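Local coordinates for protein mannitol dehydrogenase (Pseudomonas fluorescens, PDB 1LJ8) that probably catalyses the NAD-dependent interconversion of D-mannitol and D-fructose as a long-chain mannitol 2-dehydrogenase, and here holds NAD, at residues A[300-305]-A[333-338]; A[296-301]-A[352-357]. All blocks are in the same frame, centred on the assembly; numbering follows the deposited sequence.

Contact 1 of 2, residues A[300-305]-A[333-338]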
loop_
_atom_site.group_PDB
_atom_site.type_symbol
_atom_site.label_atom_id
_atom_site.label_comp_id
_atom_site.label_asym_id
_atom_site.label_seq_id
_atom_site.Cartn_x
_atom_site.Cartn_y
_atom_site.Cartn_z
ATOM N N ASN A 300 -3.422 6.520 7.121
ATOM C CA ASN A 300 -2.816 7.010 5.878
ATOM C C ASN A 300 -3.021 8.497 5.677
ATOM O O ASN A 300 -2.153 9.175 5.154
ATOM C CB ASN A 300 -3.345 6.182 4.703
ATOM C CG ASN A 300 -2.987 4.696 4.867
ATOM O OD1 ASN A 300 -3.809 3.881 5.295
ATOM N ND2 ASN A 300 -1.748 4.346 4.548
ATOM N N GLY A 301 -4.189 9.010 6.068
ATOM C CA GLY A 301 -4.413 10.428 5.965
ATOM C C GLY A 301 -3.381 11.173 6.805
ATOM O O GLY A 301 -2.848 12.180 6.348
ATOM N N SER A 302 -3.099 10.712 8.035
ATOM C CA SER A 302 -2.109 11.404 8.871
ATOM C C SER A 302 -0.713 11.288 8.263
ATOM O O SER A 302 0.079 12.251 8.316
ATOM C CB SER A 302 -2.109 10.810 10.299
ATOM O OG SER A 302 -3.286 11.236 10.960
ATOM N N HIS A 303 -0.426 10.119 7.666
ATOM C CA HIS A 303 0.909 9.928 7.043
ATOM C C HIS A 303 1.095 11.019 5.995
ATOM O O HIS A 303 2.143 11.668 5.964
ATOM C CB HIS A 303 1.002 8.561 6.352
ATOM C CG HIS A 303 1.836 7.546 7.068
ATOM N ND1 HIS A 303 1.892 6.224 6.651
ATOM C CD2 HIS A 303 2.648 7.635 8.153
ATOM C CE1 HIS A 303 2.700 5.547 7.452
ATOM N NE2 HIS A 303 3.172 6.377 8.369
ATOM N N LEU A 304 0.109 11.220 5.106
ATOM C CA LEU A 304 0.288 12.276 4.086
ATOM C C LEU A 304 0.390 13.654 4.688
ATOM O O LEU A 304 1.177 14.499 4.228
ATOM C CB LEU A 304 -0.824 12.294 3.031
ATOM C CG LEU A 304 -0.913 11.195 1.995
ATOM C CD1 LEU A 304 -1.692 11.741 0.768
ATOM C CD2 LEU A 304 0.498 10.800 1.495
ATOM N N ALA A 305 -0.393 13.902 5.735
ATOM C CA ALA A 305 -0.327 15.220 6.378
ATOM C C ALA A 305 1.051 15.490 6.988
ATOM O O ALA A 305 1.518 16.630 7.022
ATOM C CB ALA A 305 -1.422 15.333 7.474
ATOM N N ALA A 333 -4.932 17.406 15.505
ATOM C CA ALA A 333 -6.023 18.306 15.096
ATOM C C ALA A 333 -6.680 17.776 13.808
ATOM O O ALA A 333 -7.895 17.775 13.663
ATOM C CB ALA A 333 -5.482 19.720 14.863
ATOM N N TYR A 334 -5.856 17.349 12.850
ATOM C CA TYR A 334 -6.395 16.800 11.615
ATOM C C TYR A 334 -7.263 15.568 11.911
ATOM O O TYR A 334 -8.416 15.461 11.408
ATOM C CB TYR A 334 -5.238 16.434 10.649
ATOM C CG TYR A 334 -5.698 15.796 9.368
ATOM C CD1 TYR A 334 -6.273 16.565 8.357
ATOM C CD2 TYR A 334 -5.551 14.421 9.153
ATOM C CE1 TYR A 334 -6.700 15.996 7.173
ATOM C CE2 TYR A 334 -5.959 13.839 7.924
ATOM C CZ TYR A 334 -6.534 14.647 6.951
ATOM O OH TYR A 334 -6.976 14.154 5.742
HETATM N N MSE A 335 -6.751 14.635 12.731
HETATM C CA MSE A 335 -7.504 13.406 13.070
HETATM C C MSE A 335 -8.791 13.732 13.868
HETATM O O MSE A 335 -9.876 13.227 13.563
HETATM C CB MSE A 335 -6.663 12.450 13.934
HETATM C CG MSE A 335 -5.538 11.805 13.171
HETATM SE SE MSE A 335 -4.806 10.290 14.158
HETATM C CE MSE A 335 -4.224 11.197 15.775
ATOM N N ASP A 336 -8.648 14.568 14.889
ATOM C CA ASP A 336 -9.796 14.870 15.747
ATOM C C ASP A 336 -10.862 15.764 15.157
ATOM O O ASP A 336 -12.056 15.498 15.326
ATOM C CB ASP A 336 -9.354 15.531 17.068
ATOM C CG ASP A 336 -8.504 14.631 17.932
ATOM O OD1 ASP A 336 -8.544 13.394 17.800
ATOM O OD2 ASP A 336 -7.762 15.165 18.779
ATOM N N LEU A 337 -10.449 16.814 14.448
ATOM C CA LEU A 337 -11.429 17.777 13.943
ATOM C C LEU A 337 -11.883 17.581 12.512
ATOM O O LEU A 337 -13.015 17.922 12.157
ATOM C CB LEU A 337 -10.869 19.183 14.061
ATOM C CG LEU A 337 -10.339 19.562 15.452
ATOM C CD1 LEU A 337 -9.606 20.893 15.361
ATOM C CD2 LEU A 337 -11.521 19.640 16.441
ATOM N N ASP A 338 -11.010 17.008 11.681
ATOM C CA ASP A 338 -11.370 16.867 10.273
ATOM C C ASP A 338 -11.840 15.487 9.881
ATOM O O ASP A 338 -12.867 15.362 9.210
ATOM C CB ASP A 338 -10.185 17.304 9.371
ATOM C CG ASP A 338 -9.747 18.764 9.635
ATOM O OD1 ASP A 338 -10.639 19.578 10.000
ATOM O OD2 ASP A 338 -8.536 19.102 9.473
HETATM O O HOH W 1 -4.255 13.908 4.647
#

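Contact 2 of 2, residues A[296-301]-A[352-357]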
loop_
_atom_site.group_PDB
_atom_site.type_symbol
_atom_site.label_atom_id
_atom_site.label_comp_id
_atom_site.label_asym_id
_atom_site.label_seq_id
_atom_site.Cartn_x
_atom_site.Cartn_y
_atom_site.Cartn_z
ATOM N N ILE A 296 -7.674 4.017 6.707
ATOM C CA ILE A 296 -7.215 4.852 5.590
ATOM C C ILE A 296 -7.349 6.352 5.958
ATOM O O ILE A 296 -6.435 7.163 5.721
ATOM C CB ILE A 296 -8.042 4.584 4.309
ATOM C CG1 ILE A 296 -7.789 3.140 3.788
ATOM C CG2 ILE A 296 -7.662 5.624 3.235
ATOM C CD1 ILE A 296 -6.389 2.940 3.258
ATOM N N GLY A 297 -8.480 6.727 6.554
ATOM C CA GLY A 297 -8.692 8.141 6.882
ATOM C C GLY A 297 -7.762 8.703 7.937
ATOM O O GLY A 297 -7.246 9.829 7.834
ATOM N N LEU A 298 -7.555 7.911 8.973
ATOM C CA LEU A 298 -6.724 8.311 10.097
ATOM C C LEU A 298 -5.252 7.976 9.959
ATOM O O LEU A 298 -4.413 8.847 10.172
ATOM C CB LEU A 298 -7.273 7.671 11.408
ATOM C CG LEU A 298 -8.677 8.172 11.817
ATOM C CD1 LEU A 298 -9.159 7.318 13.062
ATOM C CD2 LEU A 298 -8.614 9.688 12.164
ATOM N N LEU A 299 -4.918 6.732 9.626
ATOM C CA LEU A 299 -3.488 6.394 9.558
ATOM C C LEU A 299 -2.881 6.928 8.272
ATOM O O LEU A 299 -1.955 7.751 8.303
ATOM C CB LEU A 299 -3.284 4.868 9.666
ATOM C CG LEU A 299 -1.844 4.389 9.913
ATOM C CD1 LEU A 299 -1.893 2.915 10.420
ATOM C CD2 LEU A 299 -1.015 4.475 8.579
ATOM N N ASN A 300 -3.422 6.520 7.121
ATOM C CA ASN A 300 -2.816 7.010 5.878
ATOM C C ASN A 300 -3.021 8.497 5.677
ATOM O O ASN A 300 -2.153 9.175 5.154
ATOM C CB ASN A 300 -3.345 6.182 4.703
ATOM C CG ASN A 300 -2.987 4.696 4.867
ATOM O OD1 ASN A 300 -3.809 3.881 5.295
ATOM N ND2 ASN A 300 -1.748 4.346 4.548
ATOM N N GLY A 301 -4.189 9.010 6.068
ATOM C CA GLY A 301 -4.413 10.428 5.965
ATOM C C GLY A 301 -3.381 11.173 6.805
ATOM O O GLY A 301 -2.848 12.180 6.348
ATOM N N THR A 352 -10.889 7.149 20.140
ATOM C CA THR A 352 -9.905 7.921 20.858
ATOM C C THR A 352 -8.678 7.086 21.147
ATOM O O THR A 352 -7.557 7.540 20.926
ATOM C CB THR A 352 -10.482 8.486 22.176
ATOM O OG1 THR A 352 -11.503 9.431 21.851
ATOM C CG2 THR A 352 -9.392 9.164 23.000
ATOM N N ASP A 353 -8.867 5.858 21.634
ATOM C CA ASP A 353 -7.725 5.002 21.922
ATOM C C ASP A 353 -7.027 4.627 20.615
ATOM O O ASP A 353 -5.811 4.551 20.564
ATOM C CB ASP A 353 -8.175 3.693 22.628
ATOM C CG ASP A 353 -8.733 3.931 24.057
ATOM O OD1 ASP A 353 -8.390 4.946 24.670
ATOM O OD2 ASP A 353 -9.519 3.091 24.538
ATOM N N TYR A 354 -7.797 4.356 19.571
ATOM C CA TYR A 354 -7.170 3.998 18.276
ATOM C C TYR A 354 -6.254 5.130 17.776
ATOM O O TYR A 354 -5.113 4.884 17.362
ATOM C CB TYR A 354 -8.256 3.702 17.247
ATOM C CG TYR A 354 -7.694 3.369 15.866
ATOM C CD1 TYR A 354 -7.121 2.124 15.604
ATOM C CD2 TYR A 354 -7.737 4.311 14.848
ATOM C CE1 TYR A 354 -6.594 1.822 14.326
ATOM C CE2 TYR A 354 -7.204 4.034 13.563
ATOM C CZ TYR A 354 -6.648 2.800 13.321
ATOM O OH TYR A 354 -6.157 2.548 12.052
ATOM N N LYS A 355 -6.731 6.377 17.823
ATOM C CA LYS A 355 -5.907 7.500 17.379
ATOM C C LYS A 355 -4.639 7.613 18.229
ATOM O O LYS A 355 -3.563 7.920 17.719
ATOM C CB LYS A 355 -6.710 8.821 17.389
ATOM C CG LYS A 355 -7.790 8.868 16.310
ATOM C CD LYS A 355 -8.596 10.180 16.384
ATOM C CE LYS A 355 -9.646 10.155 17.533
ATOM N NZ LYS A 355 -10.354 11.454 17.542
ATOM N N GLN A 356 -4.737 7.351 19.534
ATOM C CA GLN A 356 -3.523 7.363 20.333
ATOM C C GLN A 356 -2.552 6.241 19.890
ATOM O O GLN A 356 -1.344 6.466 19.842
ATOM C CB GLN A 356 -3.833 7.219 21.849
ATOM C CG GLN A 356 -2.547 7.289 22.733
ATOM C CD GLN A 356 -1.744 8.581 22.583
ATOM O OE1 GLN A 356 -2.307 9.667 22.632
ATOM N NE2 GLN A 356 -0.432 8.468 22.385
ATOM N N THR A 357 -3.063 5.063 19.537
ATOM C CA THR A 357 -2.133 4.022 19.102
ATOM C C THR A 357 -1.435 4.442 17.789
ATOM O O THR A 357 -0.303 4.033 17.555
ATOM C CB THR A 357 -2.808 2.650 18.943
ATOM O OG1 THR A 357 -3.791 2.694 17.898
ATOM C CG2 THR A 357 -3.470 2.212 20.268
#

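Contact 1 of 2, residues A[300-305]-A[333-338]
Tyr334 and the selenomethionine at position 335 reach from helix 325-339 onto Gly301 and Ser302 of helix 289-313, a buried helix-helix packing contact of the C-terminal domain. The short segment axes approach to 10.2 Å, their N-to-C directions 131° apart, a steep crossing with an antiparallel component. With CG anti to the backbone N (chi1 177°), the Tyr334 ring is placed against helix 289-313, and its ring carbon CE2 comes to 3.9 Å from Gly301 O. That approach is oblique to the ring, as is that of Ser302 N. Gly301 has no side chain, and the ring lies directly against the helix backbone. A water joins the two helices beside this point: it donates to Gly301 O at 2.8 Å and, weakly, to Tyr334 OH. Gly301 O is also the acceptor of the intrahelical bond from Ala305 N, which gives this carbonyl two donors. Both helices belong to the helical C-terminal domain, a domain grouped by sequence with the C-terminal domain of 6-phosphogluconate dehydrogenase, and so probably of similar fold. Next to the tyrosine contact, Ser302 OG lies 3.2 Å from Met335 CG and 3.7 Å from Met335 SE, neither of them a hydrogen bond. The hydroxyl is instead bonded to Leu298 O, one turn earlier in its own helix, an arrangement reached with OG anti to the carbonyl carbon. Beyond Ser302, Phe362 of helix 351-362 and Met331 close round its side chain, while Met335 also packs on Leu358 and Val359.

Contact 2 of 2, residues A[296-301]-A[352-357]
The Tyr354 ring meets Leu298 at its edge, close to the ring plane: methyl CD1 of Leu298 lies 3.8 Å from Tyr354 CD2 and 3.9 Å from Tyr354 CE2, so it rests against two neighbouring edge carbons. Further along the ring, Tyr354 OH comes within 4.4 Å of Leu299 CB, a looser approach, while Met294 and Lys295 of helix 289-313 and Ile349 of the preceding loop also touch the tyrosine. Its CG stands anti to the backbone N (chi1 178°), which places the ring against helix 289-313. The same Leu298 methyl also touches the aliphatic part of Lys355, 3.9 Å from CG, and thus meets two consecutive residues of the facing helix. This is near-parallel helix packing inside the helical C-terminal domain, the short axes 10.6 Å apart and inclined by 18°, with Leu298 opposite Lys355 in the backbone register. It lies near the NAD site: the Leu299 side chain is about 7 Å from that of Asn191, which binds NAD. A wider pi-type turn at 296-300 lies in the first helix, where Gly301 N bonds to Ile296 O. The lysine contributes only methylenes to this contact; its chain bends at chi3 and delivers NZ to Asp336, in a salt bridge, and to Thr340. Within the second helix, Thr357 OG1 donates to Tyr354 O at 2.6 Å. Leu298 is enclosed further by Met335 and Val339 of helix 325-339.

How the contacts relate
Helix 289-313 serves both contacts, which share Asn300 and Gly301 and have centres 8 Å apart. It receives helix 325-339 in contact 1 and helix 351-362, the next helix in the chain after 325-339, in contact 2. The latter two helices also meet directly: Asp336 OD1 pairs with Lys355 NZ in a 2.7 Å salt bridge, and Met335 CE packs 3.8 Å from Lys355 CB. Met335 CB also lies 3.8 Å from Leu298 CD2, joining the apolar parts of both contacts. Contact 2 is nearer the cofactor, with the Leu299 side chain about 7 Å from bound NAD; in contact 1, Gly301 is about 13 Å from the bound NAD.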